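Local coordinates for protein arylmalonate decarboxylase (Bordetella bronchiseptica, PDB 3IXM) that catalyses the decarboxylation of 2-aryl-2-methylmalonates to 2-arylpropionates, releasing carbon dioxide, at residues V20-A25 and G190-D195; V162-L167 and L194-E199; V168-R173 and I184-G189. The protein carries 1 engineered substitution. All blocks are in the same frame, centred on the assembly; numbering follows the deposited sequence.

Contact 1. Residues V20-A25 and G190-D195; sequences VPADGA and GLLTLD
Two loops, each following a strand of one of the protein's two four-stranded parallel sheets, meet where Asp-23 reaches Thr-193. The carboxylate of Asp-23 grips both the side chain and the backbone of the threonine, a compact example of an acid joining two irregular segments far apart in sequence. Thr-193 OG1 donates to Asp-23 OD1 at 2.6 Å and approaches the syn lone pair, on the side of the other carboxylate oxygen. The backbone Thr-193 N donates to Asp-23 OD2 over 2.7 Å; this bond is nearly straight at the hydrogen (169°), yet the N-H comes from above the carboxylate, 48° out of its plane. With chi1 near +66°, the threonine hydroxyl sits between its own N and carbonyl carbon and can face the acid together with the amide, and the two side chains cross at roughly a right angle. A water donates to Asp-23 OD2 at 2.8 Å and weakly accepts from Leu-194 N, so that OD2 has two donors and the rotation of the carboxylate is fixed from both oxygens.

Apolar groups close in beside this polar centre. Leu-192 turns CD1 to Ala-22 CB, 4.0 Å away, and the same methyl lies 4.1 Å from Asp-23 CB. Further along the loop, Leu-194 CD1 approaches Gly-24 CA at 4.3 Å. Pro-213, on helix 211-222, packs on Asp-23, Thr-193 and Leu-194, while Ser-210 OG bonds to Thr-193 OG1 and Ser-212 OG to Asp-23 O. Buried acid and hydroxyl therefore satisfy each other within a wider polar network. The arrangement ties together loops of the two sheet-bearing halves, consistent with the two-domain alpha/beta architecture of the Asp/Glu racemase clan.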
ATOM      1  N   VAL A  20      -3.949  12.922   4.432  1.00 16.29           N
ATOM      2  CA  VAL A  20      -4.289  11.910   3.428  1.00 15.58           C
ATOM      3  C   VAL A  20      -3.011  11.637   2.596  1.00 17.28           C
ATOM      4  O   VAL A  20      -2.347  12.608   2.220  1.00 17.06           O
ATOM      5  CB  VAL A  20      -5.471  12.371   2.526  1.00 16.34           C
ATOM      6  CG1 VAL A  20      -5.731  11.352   1.427  1.00 14.75           C
ATOM      7  CG2 VAL A  20      -6.782  12.555   3.387  1.00 15.00           C
ATOM      8  N   PRO A  21      -2.631  10.338   2.375  1.00 16.72           N
ATOM      9  CA  PRO A  21      -1.446  10.031   1.540  1.00 15.66           C
ATOM     10  C   PRO A  21      -1.571  10.694   0.163  1.00 15.21           C
ATOM     11  O   PRO A  21      -2.634  10.697  -0.418  1.00 13.12           O
ATOM     12  CB  PRO A  21      -1.524   8.511   1.355  1.00 15.33           C
ATOM     13  CG  PRO A  21      -2.205   8.051   2.680  1.00 17.89           C
ATOM     14  CD  PRO A  21      -3.270   9.105   2.882  1.00 16.33           C
ATOM     15  N   ALA A  22      -0.465  11.223  -0.345  1.00 14.81           N
ATOM     16  CA  ALA A  22      -0.474  11.902  -1.653  1.00 14.02           C
ATOM     17  C   ALA A  22      -0.566  10.897  -2.818  1.00 15.22           C
ATOM     18  O   ALA A  22      -1.185  11.193  -3.863  1.00 15.88           O
ATOM     19  CB  ALA A  22       0.806  12.793  -1.783  1.00 14.32           C
ATOM     20  N   ASP A  23       0.043   9.723  -2.656  1.00 14.36           N
ATOM     21  CA  ASP A  23       0.188   8.789  -3.793  1.00 15.92           C
ATOM     22  C   ASP A  23      -1.041   7.885  -3.916  1.00 16.87           C
ATOM     23  O   ASP A  23      -1.203   6.911  -3.173  1.00 16.36           O
ATOM     24  CB  ASP A  23       1.493   7.974  -3.750  1.00 15.77           C
ATOM     25  CG  ASP A  23       1.791   7.267  -5.070  1.00 17.20           C
ATOM     26  OD1 ASP A  23       2.200   6.095  -5.016  1.00 15.78           O
ATOM     27  OD2 ASP A  23       1.600   7.876  -6.170  1.00 16.84           O
ATOM     28  N   GLY A  24      -1.881   8.191  -4.896  1.00 18.49           N
ATOM     29  CA  GLY A  24      -3.095   7.415  -5.079  1.00 17.54           C
ATOM     30  C   GLY A  24      -4.303   8.314  -5.068  1.00 19.38           C
ATOM     31  O   GLY A  24      -5.331   7.975  -5.616  1.00 17.94           O
ATOM     32  N   ALA A  25      -4.188   9.482  -4.451  1.00 20.88           N
ATOM     33  CA  ALA A  25      -5.372  10.320  -4.275  1.00 23.61           C
ATOM     34  C   ALA A  25      -5.907  10.818  -5.628  1.00 24.66           C
ATOM     35  O   ALA A  25      -7.127  10.956  -5.794  1.00 27.13           O
ATOM     36  CB  ALA A  25      -5.081  11.478  -3.316  1.00 23.02           C
ATOM     37  N   GLY A 190       5.715   6.884   0.284  1.00 18.86           N
ATOM     38  CA  GLY A 190       6.015   8.317   0.341  1.00 18.15           C
ATOM     39  C   GLY A 190       6.387   8.952  -1.008  1.00 16.45           C
ATOM     40  O   GLY A 190       6.631  10.157  -1.085  1.00 17.04           O
ATOM     41  N   LEU A 191       6.478   8.146  -2.053  1.00 16.11           N
ATOM     42  CA  LEU A 191       6.884   8.671  -3.380  1.00 15.07           C
ATOM     43  C   LEU A 191       5.717   8.584  -4.324  1.00 16.36           C
ATOM     44  O   LEU A 191       4.759   7.864  -4.055  1.00 15.52           O
ATOM     45  CB  LEU A 191       8.050   7.875  -3.943  1.00 16.07           C
ATOM     46  CG  LEU A 191       9.275   7.968  -3.062  1.00 15.19           C
ATOM     47  CD1 LEU A 191      10.293   6.970  -3.509  1.00 13.03           C
ATOM     48  CD2 LEU A 191       9.823   9.375  -3.146  1.00 15.24           C
ATOM     49  N   LEU A 192       5.780   9.326  -5.438  1.00 15.48           N
ATOM     50  CA  LEU A 192       4.621   9.434  -6.308  1.00 16.91           C
ATOM     51  C   LEU A 192       4.804   8.465  -7.450  1.00 15.88           C
ATOM     52  O   LEU A 192       5.737   8.625  -8.229  1.00 17.08           O
ATOM     53  CB  LEU A 192       4.502  10.879  -6.841  1.00 15.86           C
ATOM     54  CG  LEU A 192       3.649  11.874  -6.051  1.00 20.25           C
ATOM     55  CD1 LEU A 192       3.348  11.547  -4.613  1.00 21.35           C
ATOM     56  CD2 LEU A 192       4.120  13.330  -6.225  1.00 19.07           C
ATOM     57  N   THR A 193       3.931   7.462  -7.567  1.00 15.66           N
ATOM     58  CA  THR A 193       4.219   6.313  -8.437  1.00 14.23           C
ATOM     59  C   THR A 193       3.259   6.117  -9.621  1.00 15.48           C
ATOM     60  O   THR A 193       3.547   5.326 -10.509  1.00 15.63           O
ATOM     61  CB  THR A 193       4.204   4.991  -7.646  1.00 14.09           C
ATOM     62  OG1 THR A 193       2.875   4.732  -7.183  1.00 12.36           O
ATOM     63  CG2 THR A 193       5.131   5.030  -6.418  1.00 15.44           C
ATOM     64  N   LEU A 194       2.133   6.823  -9.630  1.00 15.42           N
ATOM     65  CA  LEU A 194       1.042   6.560 -10.586  1.00 16.42           C
ATOM     66  C   LEU A 194       1.460   6.536 -12.059  1.00 16.85           C
ATOM     67  O   LEU A 194       1.177   5.570 -12.790  1.00 18.15           O
ATOM     68  CB  LEU A 194      -0.103   7.570 -10.381  1.00 16.23           C
ATOM     69  CG  LEU A 194      -1.027   7.278  -9.205  1.00 16.85           C
ATOM     70  CD1 LEU A 194      -2.189   8.266  -9.190  1.00 20.55           C
ATOM     71  CD2 LEU A 194      -1.553   5.885  -9.252  1.00 17.00           C
ATOM     72  N   ASP A 195       2.155   7.582 -12.468  1.00 17.12           N
ATOM     73  CA  ASP A 195       2.654   7.711 -13.830  1.00 18.91           C
ATOM     74  C   ASP A 195       3.664   6.637 -14.212  1.00 18.98           C
ATOM     75  O   ASP A 195       3.789   6.302 -15.404  1.00 18.86           O
ATOM     76  CB  ASP A 195       3.289   9.063 -13.992  1.00 18.23           C
ATOM     77  CG  ASP A 195       2.290  10.139 -14.235  1.00 23.14           C
ATOM     78  OD1 ASP A 195       1.094   9.824 -14.404  1.00 26.93           O
ATOM     79  OD2 ASP A 195       2.708  11.314 -14.296  1.00 26.32           O
TER
HETATM   80  O   HOH W   1       1.352   9.765  -8.220  1.00 18.28           O

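Contact 2. Residues V162-L167 and L194-E199; sequences VDTATL and LDAIPE
Thr-164 OG1 is held by two waters, each of which carries the contact across to the segment 194-199. One water lies 2.6 Å from Thr-164 OG1 and donates to Asp-195 OD2 at 2.8 Å; the other lies 2.7 Å from Thr-164 OG1 and accepts weakly from Ala-196 N. The contact brings together the N-terminal ends of helices 164-177 and 196-204, which precede and follow strand 183-187 in an alpha/beta fold. It illustrates how neighbouring helix starts may join their polar groups through water while methyl and methylene groups touch directly.

The two branches of Thr-164 divide the work. Its CG2 is anti to the backbone N, with OG1 held beside that N (chi1 -64°), which sends the methyl over the opposite helix start and leaves the hydroxyl to the waters. The hydroxyl nevertheless passes close to Asp-195 CB, the two side chains crossing at about a right angle. CG2 stands 3.8 Å from Ala-196 N, and it also meets Glu-199 OE1, brought up by an extended glutamate chain. Beneath this partly exposed edge, Leu-167 CB and Ala-196 CB make a buried apolar pair, and Val-168 adds its side chain to both Ala-196 and Glu-199.

The start of helix 164-177 is capped by its own side chains. Asp-163 occupies the N-cap, and its OD2 takes two donors from one residue: the capping bond from Thr-166 N at 3.0 Å, and the bond from Thr-166 OG1 at 2.8 Å, which arrives from above the carboxylate plane.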
ATOM      1  N   VAL A 162      13.398  12.033  -6.400  1.00 22.61           N
ATOM      2  CA  VAL A 162      12.835  10.895  -7.161  1.00 20.19           C
ATOM      3  C   VAL A 162      11.844  11.419  -8.190  1.00 20.92           C
ATOM      4  O   VAL A 162      10.971  12.211  -7.850  1.00 20.28           O
ATOM      5  CB  VAL A 162      12.119   9.880  -6.214  1.00 20.39           C
ATOM      6  CG1 VAL A 162      11.515   8.724  -7.006  1.00 17.53           C
ATOM      7  CG2 VAL A 162      13.096   9.340  -5.192  1.00 18.25           C
ATOM      8  N   ASP A 163      11.968  10.976  -9.439  1.00 19.96           N
ATOM      9  CA  ASP A 163      10.952  11.278 -10.436  1.00 20.40           C
ATOM     10  C   ASP A 163      10.419   9.987 -11.054  1.00 19.11           C
ATOM     11  O   ASP A 163      10.909   8.900 -10.755  1.00 17.50           O
ATOM     12  CB  ASP A 163      11.496  12.256 -11.504  1.00 21.45           C
ATOM     13  CG  ASP A 163      12.749  11.758 -12.206  1.00 25.21           C
ATOM     14  OD1 ASP A 163      13.513  12.620 -12.695  1.00 27.61           O
ATOM     15  OD2 ASP A 163      13.018  10.535 -12.285  1.00 27.85           O
ATOM     16  N   THR A 164       9.430  10.097 -11.924  1.00 17.34           N
ATOM     17  CA  THR A 164       8.902   8.942 -12.614  1.00 17.22           C
ATOM     18  C   THR A 164       9.982   8.057 -13.241  1.00 17.26           C
ATOM     19  O   THR A 164       9.981   6.855 -13.012  1.00 15.97           O
ATOM     20  CB  THR A 164       7.821   9.363 -13.623  1.00 17.34           C
ATOM     21  OG1 THR A 164       6.732   9.940 -12.878  1.00 18.04           O
ATOM     22  CG2 THR A 164       7.312   8.157 -14.490  1.00 18.59           C
ATOM     23  N   ALA A 165      10.881   8.637 -14.037  1.00 17.49           N
ATOM     24  CA  ALA A 165      11.955   7.847 -14.646  1.00 17.77           C
ATOM     25  C   ALA A 165      12.717   6.955 -13.629  1.00 16.65           C
ATOM     26  O   ALA A 165      13.082   5.831 -13.945  1.00 14.80           O
ATOM     27  CB  ALA A 165      12.957   8.763 -15.372  1.00 18.32           C
ATOM     28  N   THR A 166      13.028   7.512 -12.464  1.00 16.29           N
ATOM     29  CA  THR A 166      13.782   6.797 -11.380  1.00 15.82           C
ATOM     30  C   THR A 166      13.007   5.508 -11.019  1.00 13.80           C
ATOM     31  O   THR A 166      13.609   4.414 -10.861  1.00 12.92           O
ATOM     32  CB  THR A 166      13.880   7.697 -10.136  1.00 17.11           C
ATOM     33  OG1 THR A 166      14.483   8.935 -10.524  1.00 22.05           O
ATOM     34  CG2 THR A 166      14.743   7.083  -9.013  1.00 18.48           C
ATOM     35  N   LEU A 167      11.690   5.643 -10.925  1.00 12.03           N
ATOM     36  CA  LEU A 167      10.835   4.532 -10.468  1.00 13.03           C
ATOM     37  C   LEU A 167      10.636   3.517 -11.594  1.00 13.18           C
ATOM     38  O   LEU A 167      10.573   2.313 -11.355  1.00 12.02           O
ATOM     39  CB  LEU A 167       9.493   5.043  -9.957  1.00 12.84           C
ATOM     40  CG  LEU A 167       9.576   5.917  -8.672  1.00 12.96           C
ATOM     41  CD1 LEU A 167       8.271   6.607  -8.414  1.00 15.99           C
ATOM     42  CD2 LEU A 167      10.066   5.165  -7.396  1.00 16.24           C
ATOM     43  N   LEU A 194       2.133   6.823  -9.630  1.00 15.42           N
ATOM     44  CA  LEU A 194       1.042   6.560 -10.586  1.00 16.42           C
ATOM     45  C   LEU A 194       1.460   6.536 -12.059  1.00 16.85           C
ATOM     46  O   LEU A 194       1.177   5.570 -12.790  1.00 18.15           O
ATOM     47  CB  LEU A 194      -0.103   7.570 -10.381  1.00 16.23           C
ATOM     48  CG  LEU A 194      -1.027   7.278  -9.205  1.00 16.85           C
ATOM     49  CD1 LEU A 194      -2.189   8.266  -9.190  1.00 20.55           C
ATOM     50  CD2 LEU A 194      -1.553   5.885  -9.252  1.00 17.00           C
ATOM     51  N   ASP A 195       2.155   7.582 -12.468  1.00 17.12           N
ATOM     52  CA  ASP A 195       2.654   7.711 -13.830  1.00 18.91           C
ATOM     53  C   ASP A 195       3.664   6.637 -14.212  1.00 18.98           C
ATOM     54  O   ASP A 195       3.789   6.302 -15.404  1.00 18.86           O
ATOM     55  CB  ASP A 195       3.289   9.063 -13.992  1.00 18.23           C
ATOM     56  CG  ASP A 195       2.290  10.139 -14.235  1.00 23.14           C
ATOM     57  OD1 ASP A 195       1.094   9.824 -14.404  1.00 26.93           O
ATOM     58  OD2 ASP A 195       2.708  11.314 -14.296  1.00 26.32           O
ATOM     59  N   ALA A 196       4.384   6.092 -13.217  1.00 18.20           N
ATOM     60  CA  ALA A 196       5.344   5.020 -13.500  1.00 18.19           C
ATOM     61  C   ALA A 196       4.671   3.724 -13.911  1.00 18.12           C
ATOM     62  O   ALA A 196       5.229   2.985 -14.696  1.00 19.17           O
ATOM     63  CB  ALA A 196       6.304   4.764 -12.317  1.00 17.11           C
ATOM     64  N   ILE A 197       3.485   3.451 -13.373  1.00 18.08           N
ATOM     65  CA  ILE A 197       2.796   2.170 -13.509  1.00 18.23           C
ATOM     66  C   ILE A 197       2.573   1.780 -14.986  1.00 19.67           C
ATOM     67  O   ILE A 197       3.023   0.714 -15.432  1.00 20.17           O
ATOM     68  CB  ILE A 197       1.460   2.141 -12.671  1.00 17.29           C
ATOM     69  CG1 ILE A 197       1.745   2.359 -11.165  1.00 19.28           C
ATOM     70  CG2 ILE A 197       0.676   0.858 -12.880  1.00 15.61           C
ATOM     71  CD1 ILE A 197       0.449   2.467 -10.300  1.00 19.32           C
ATOM     72  N   PRO A 198       1.857   2.620 -15.741  1.00 20.66           N
ATOM     73  CA  PRO A 198       1.631   2.195 -17.134  1.00 21.22           C
ATOM     74  C   PRO A 198       2.874   2.238 -18.030  1.00 22.13           C
ATOM     75  O   PRO A 198       2.924   1.465 -18.987  1.00 22.56           O
ATOM     76  CB  PRO A 198       0.544   3.156 -17.634  1.00 20.53           C
ATOM     77  CG  PRO A 198       0.682   4.367 -16.769  1.00 21.14           C
ATOM     78  CD  PRO A 198       1.155   3.881 -15.422  1.00 19.68           C
ATOM     79  N   GLU A 199       3.853   3.098 -17.722  1.00 21.88           N
ATOM     80  CA  GLU A 199       5.152   3.110 -18.416  1.00 23.62           C
ATOM     81  C   GLU A 199       5.897   1.779 -18.192  1.00 22.77           C
ATOM     82  O   GLU A 199       6.391   1.170 -19.138  1.00 22.74           O
ATOM     83  CB  GLU A 199       6.016   4.286 -17.973  1.00 23.61           C
ATOM     84  CG  GLU A 199       7.227   4.544 -18.901  1.00 27.82           C
ATOM     85  CD  GLU A 199       7.996   5.801 -18.533  1.00 28.56           C
ATOM     86  OE1 GLU A 199       7.375   6.798 -18.062  1.00 37.42           O
ATOM     87  OE2 GLU A 199       9.235   5.783 -18.691  1.00 37.60           O
TER
HETATM   88  O   HOH W   2       5.189   8.507 -11.129  1.00 22.29           O
HETATM   89  O   HOH W   3       5.516  11.475 -14.557  1.00 26.00           O

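Contact 3. Residues V168-R173 and I184-G189; sequences VDLCVR and ILLSCG
Cys-171 reaches from helix 164-177 onto strand 183-187; both atoms of its short side chain meet Ile-184, and the sulfur meets Leu-186 as well. This is the helix-on-sheet interface of a beta-alpha-beta crossover: the helix lies on the connection from strand 144-150 to strand 183-187, which passes over strand 119-124 between them in the parallel sheet. At the root, Cys-171 CB faces the tip of Ile-184, with CD1 4.1 Å away. One bond further, the sulfur is met by methyls of two strand residues: Cys-171 SG lies 3.8 Å from Leu-186 CD1, with CD2 of the same leucine also near, and 4.0 Å from Ile-184 CG2. Because chi1 is -67°, SG is anti to the carbonyl carbon, which places it against Ile-184 and Leu-186, whose side chains lie on the helix-facing side of the sheet.

The isoleucine answers with both of its branches. CG2 takes the sulfur, while the longer arm carries CD1 to the helix backbone, 3.7 Å from Cys-171 O. One residue earlier on the helix, Leu-170 extends the apolar strip past the end of the strand, its CG anti to the backbone N (chi1 -177°).

The axes of helix 168-173 and strand 184-187 come within 9.6 Å of each other, their N-to-C directions 140° apart, in keeping with the crossover. Ala-123 on the adjacent strand 119-124 backs Leu-170, Cys-171 and Leu-186, and Val-200 of helix 196-204 touches Cys-171 as well. At the far end of the strip, Leu-170 CD2 rests 3.9 Å from Cys-188 SG and 4.3 Å from Leu-186 CD1.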
ATOM      1  N   VAL A 168      10.573   4.005 -12.832  1.00 13.80           N
ATOM      2  CA  VAL A 168      10.490   3.090 -13.963  1.00 13.53           C
ATOM      3  C   VAL A 168      11.773   2.252 -14.059  1.00 13.63           C
ATOM      4  O   VAL A 168      11.704   1.034 -14.246  1.00 13.89           O
ATOM      5  CB  VAL A 168      10.276   3.874 -15.303  1.00 13.44           C
ATOM      6  CG1 VAL A 168      10.409   2.917 -16.487  1.00 15.97           C
ATOM      7  CG2 VAL A 168       8.872   4.525 -15.311  1.00 13.43           C
ATOM      8  N   ASP A 169      12.930   2.914 -13.968  1.00 14.44           N
ATOM      9  CA  ASP A 169      14.205   2.234 -14.052  1.00 15.54           C
ATOM     10  C   ASP A 169      14.332   1.225 -12.920  1.00 14.77           C
ATOM     11  O   ASP A 169      14.822   0.097 -13.132  1.00 13.79           O
ATOM     12  CB  ASP A 169      15.369   3.231 -13.996  1.00 16.60           C
ATOM     13  CG  ASP A 169      15.462   4.088 -15.273  1.00 23.13           C
ATOM     14  OD1 ASP A 169      16.190   5.106 -15.244  1.00 30.54           O
ATOM     15  OD2 ASP A 169      14.777   3.738 -16.271  1.00 28.19           O
ATOM     16  N   LEU A 170      13.918   1.643 -11.725  1.00 13.59           N
ATOM     17  CA  LEU A 170      13.870   0.719 -10.592  1.00 13.64           C
ATOM     18  C   LEU A 170      13.092  -0.592 -10.924  1.00 13.41           C
ATOM     19  O   LEU A 170      13.546  -1.715 -10.626  1.00 13.22           O
ATOM     20  CB  LEU A 170      13.274   1.424  -9.360  1.00 12.85           C
ATOM     21  CG  LEU A 170      13.281   0.515  -8.120  1.00 14.56           C
ATOM     22  CD1 LEU A 170      14.727   0.431  -7.564  1.00 14.77           C
ATOM     23  CD2 LEU A 170      12.323   1.089  -7.112  1.00 10.08           C
ATOM     24  N   CYS A 171      11.901  -0.455 -11.503  1.00 13.59           N
ATOM     25  CA  CYS A 171      11.093  -1.642 -11.812  1.00 15.36           C
ATOM     26  C   CYS A 171      11.728  -2.496 -12.922  1.00 16.08           C
ATOM     27  O   CYS A 171      11.647  -3.744 -12.905  1.00 14.99           O
ATOM     28  CB  CYS A 171       9.668  -1.240 -12.200  1.00 15.03           C
ATOM     29  SG  CYS A 171       8.705  -0.525 -10.871  1.00 16.16           S
ATOM     30  N   VAL A 172      12.364  -1.843 -13.881  1.00 16.35           N
ATOM     31  CA  VAL A 172      12.992  -2.577 -14.976  1.00 17.28           C
ATOM     32  C   VAL A 172      14.156  -3.390 -14.423  1.00 18.46           C
ATOM     33  O   VAL A 172      14.314  -4.554 -14.765  1.00 17.19           O
ATOM     34  CB  VAL A 172      13.450  -1.622 -16.091  1.00 18.55           C
ATOM     35  CG1 VAL A 172      14.333  -2.360 -17.124  1.00 20.56           C
ATOM     36  CG2 VAL A 172      12.204  -0.938 -16.748  1.00 19.81           C
ATOM     37  N   ARG A 173      14.962  -2.761 -13.572  1.00 17.44           N
ATOM     38  CA  ARG A 173      16.029  -3.441 -12.834  1.00 19.31           C
ATOM     39  C   ARG A 173      15.577  -4.669 -12.081  1.00 18.31           C
ATOM     40  O   ARG A 173      16.209  -5.738 -12.161  1.00 17.92           O
ATOM     41  CB  ARG A 173      16.578  -2.495 -11.776  1.00 19.89           C
ATOM     42  CG  ARG A 173      17.873  -1.952 -12.107  1.00 25.12           C
ATOM     43  CD  ARG A 173      17.744  -0.999 -13.174  1.00 29.31           C
ATOM     44  NE  ARG A 173      17.803  -1.534 -14.533  1.00 29.52           N
ATOM     45  CZ  ARG A 173      17.928  -0.717 -15.575  1.00 32.58           C
ATOM     46  NH1 ARG A 173      18.033   0.593 -15.336  1.00 31.48           N
ATOM     47  NH2 ARG A 173      17.957  -1.176 -16.823  1.00 33.27           N
ATOM     48  N   ILE A 184       5.040  -7.126 -10.884  1.00 17.88           N
ATOM     49  CA  ILE A 184       5.939  -6.322 -10.045  1.00 16.63           C
ATOM     50  C   ILE A 184       5.127  -5.621  -8.943  1.00 16.07           C
ATOM     51  O   ILE A 184       4.076  -5.037  -9.228  1.00 14.70           O
ATOM     52  CB  ILE A 184       6.701  -5.244 -10.912  1.00 17.31           C
ATOM     53  CG1 ILE A 184       7.650  -5.937 -11.931  1.00 18.42           C
ATOM     54  CG2 ILE A 184       7.480  -4.241 -10.005  1.00 16.61           C
ATOM     55  CD1 ILE A 184       8.180  -5.017 -12.976  1.00 18.07           C
ATOM     56  N   LEU A 185       5.618  -5.697  -7.704  1.00 14.26           N
ATOM     57  CA  LEU A 185       5.070  -4.886  -6.617  1.00 14.04           C
ATOM     58  C   LEU A 185       6.009  -3.715  -6.395  1.00 13.41           C
ATOM     59  O   LEU A 185       7.171  -3.930  -6.001  1.00 11.51           O
ATOM     60  CB  LEU A 185       4.980  -5.690  -5.331  1.00 12.69           C
ATOM     61  CG  LEU A 185       4.572  -4.964  -4.049  1.00 14.89           C
ATOM     62  CD1 LEU A 185       3.215  -4.374  -4.271  1.00 13.42           C
ATOM     63  CD2 LEU A 185       4.549  -5.952  -2.837  1.00 13.49           C
ATOM     64  N   LEU A 186       5.510  -2.508  -6.704  1.00 13.42           N
ATOM     65  CA  LEU A 186       6.211  -1.254  -6.448  1.00 13.11           C
ATOM     66  C   LEU A 186       5.730  -0.760  -5.077  1.00 13.62           C
ATOM     67  O   LEU A 186       4.585  -0.364  -4.934  1.00 13.86           O
ATOM     68  CB  LEU A 186       5.871  -0.227  -7.551  1.00 12.68           C
ATOM     69  CG  LEU A 186       6.514   1.181  -7.498  1.00 15.43           C
ATOM     70  CD1 LEU A 186       8.071   1.062  -7.440  1.00 15.36           C
ATOM     71  CD2 LEU A 186       6.141   1.963  -8.750  1.00 14.38           C
ATOM     72  N   SER A 187       6.585  -0.817  -4.074  1.00 14.25           N
ATOM     73  CA  SER A 187       6.198  -0.404  -2.738  1.00 16.80           C
ATOM     74  C   SER A 187       7.192   0.662  -2.264  1.00 17.56           C
ATOM     75  O   SER A 187       8.218   0.383  -1.637  1.00 16.95           O
ATOM     76  CB  SER A 187       6.118  -1.620  -1.808  1.00 16.94           C
ATOM     77  OG  SER A 187       5.393  -1.295  -0.625  1.00 19.98           O
ATOM     78  N   CYS A 188       6.875   1.895  -2.622  1.00 19.22           N
ATOM     79  CA  CYS A 188       7.824   3.006  -2.535  1.00 19.45           C
ATOM     80  C   CYS A 188       7.102   4.039  -1.674  1.00 21.61           C
ATOM     81  O   CYS A 188       6.624   5.094  -2.141  1.00 21.37           O
ATOM     82  CB  CYS A 188       8.183   3.495  -3.946  1.00 20.18           C
ATOM     83  SG  CYS A 188       9.678   2.635  -4.695  1.00 23.81           S
ATOM     84  N   GLY A 189       6.991   3.699  -0.387  1.00 21.84           N
ATOM     85  CA  GLY A 189       6.291   4.555   0.585  1.00 21.45           C
ATOM     86  C   GLY A 189       6.696   6.014   0.488  1.00 20.97           C
ATOM     87  O   GLY A 189       7.891   6.360   0.586  1.00 22.66           O
TER

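The chemistry of the three contacts follows their place in the fold. Contact 1 is buried yet polar, joining loops of both halves; contact 3 is buried and held by apolar side-chain contacts, without polar bonds between its segments, seating a helix on its sheet; contact 2 lies nearer the surface and joins its polar groups through water. Contacts 2 and 3 share helix 164-177, their centres about 8 Å apart, while contacts 1 and 2 share Leu-194 and Asp-195. Leu-167 connects all three, touching Leu-191, Thr-193 and the sulfur of Cys-188. Thr-193 CB also packs on Leu-186 CD2 at 3.8 Å, which brings contact 1 directly against contact 3.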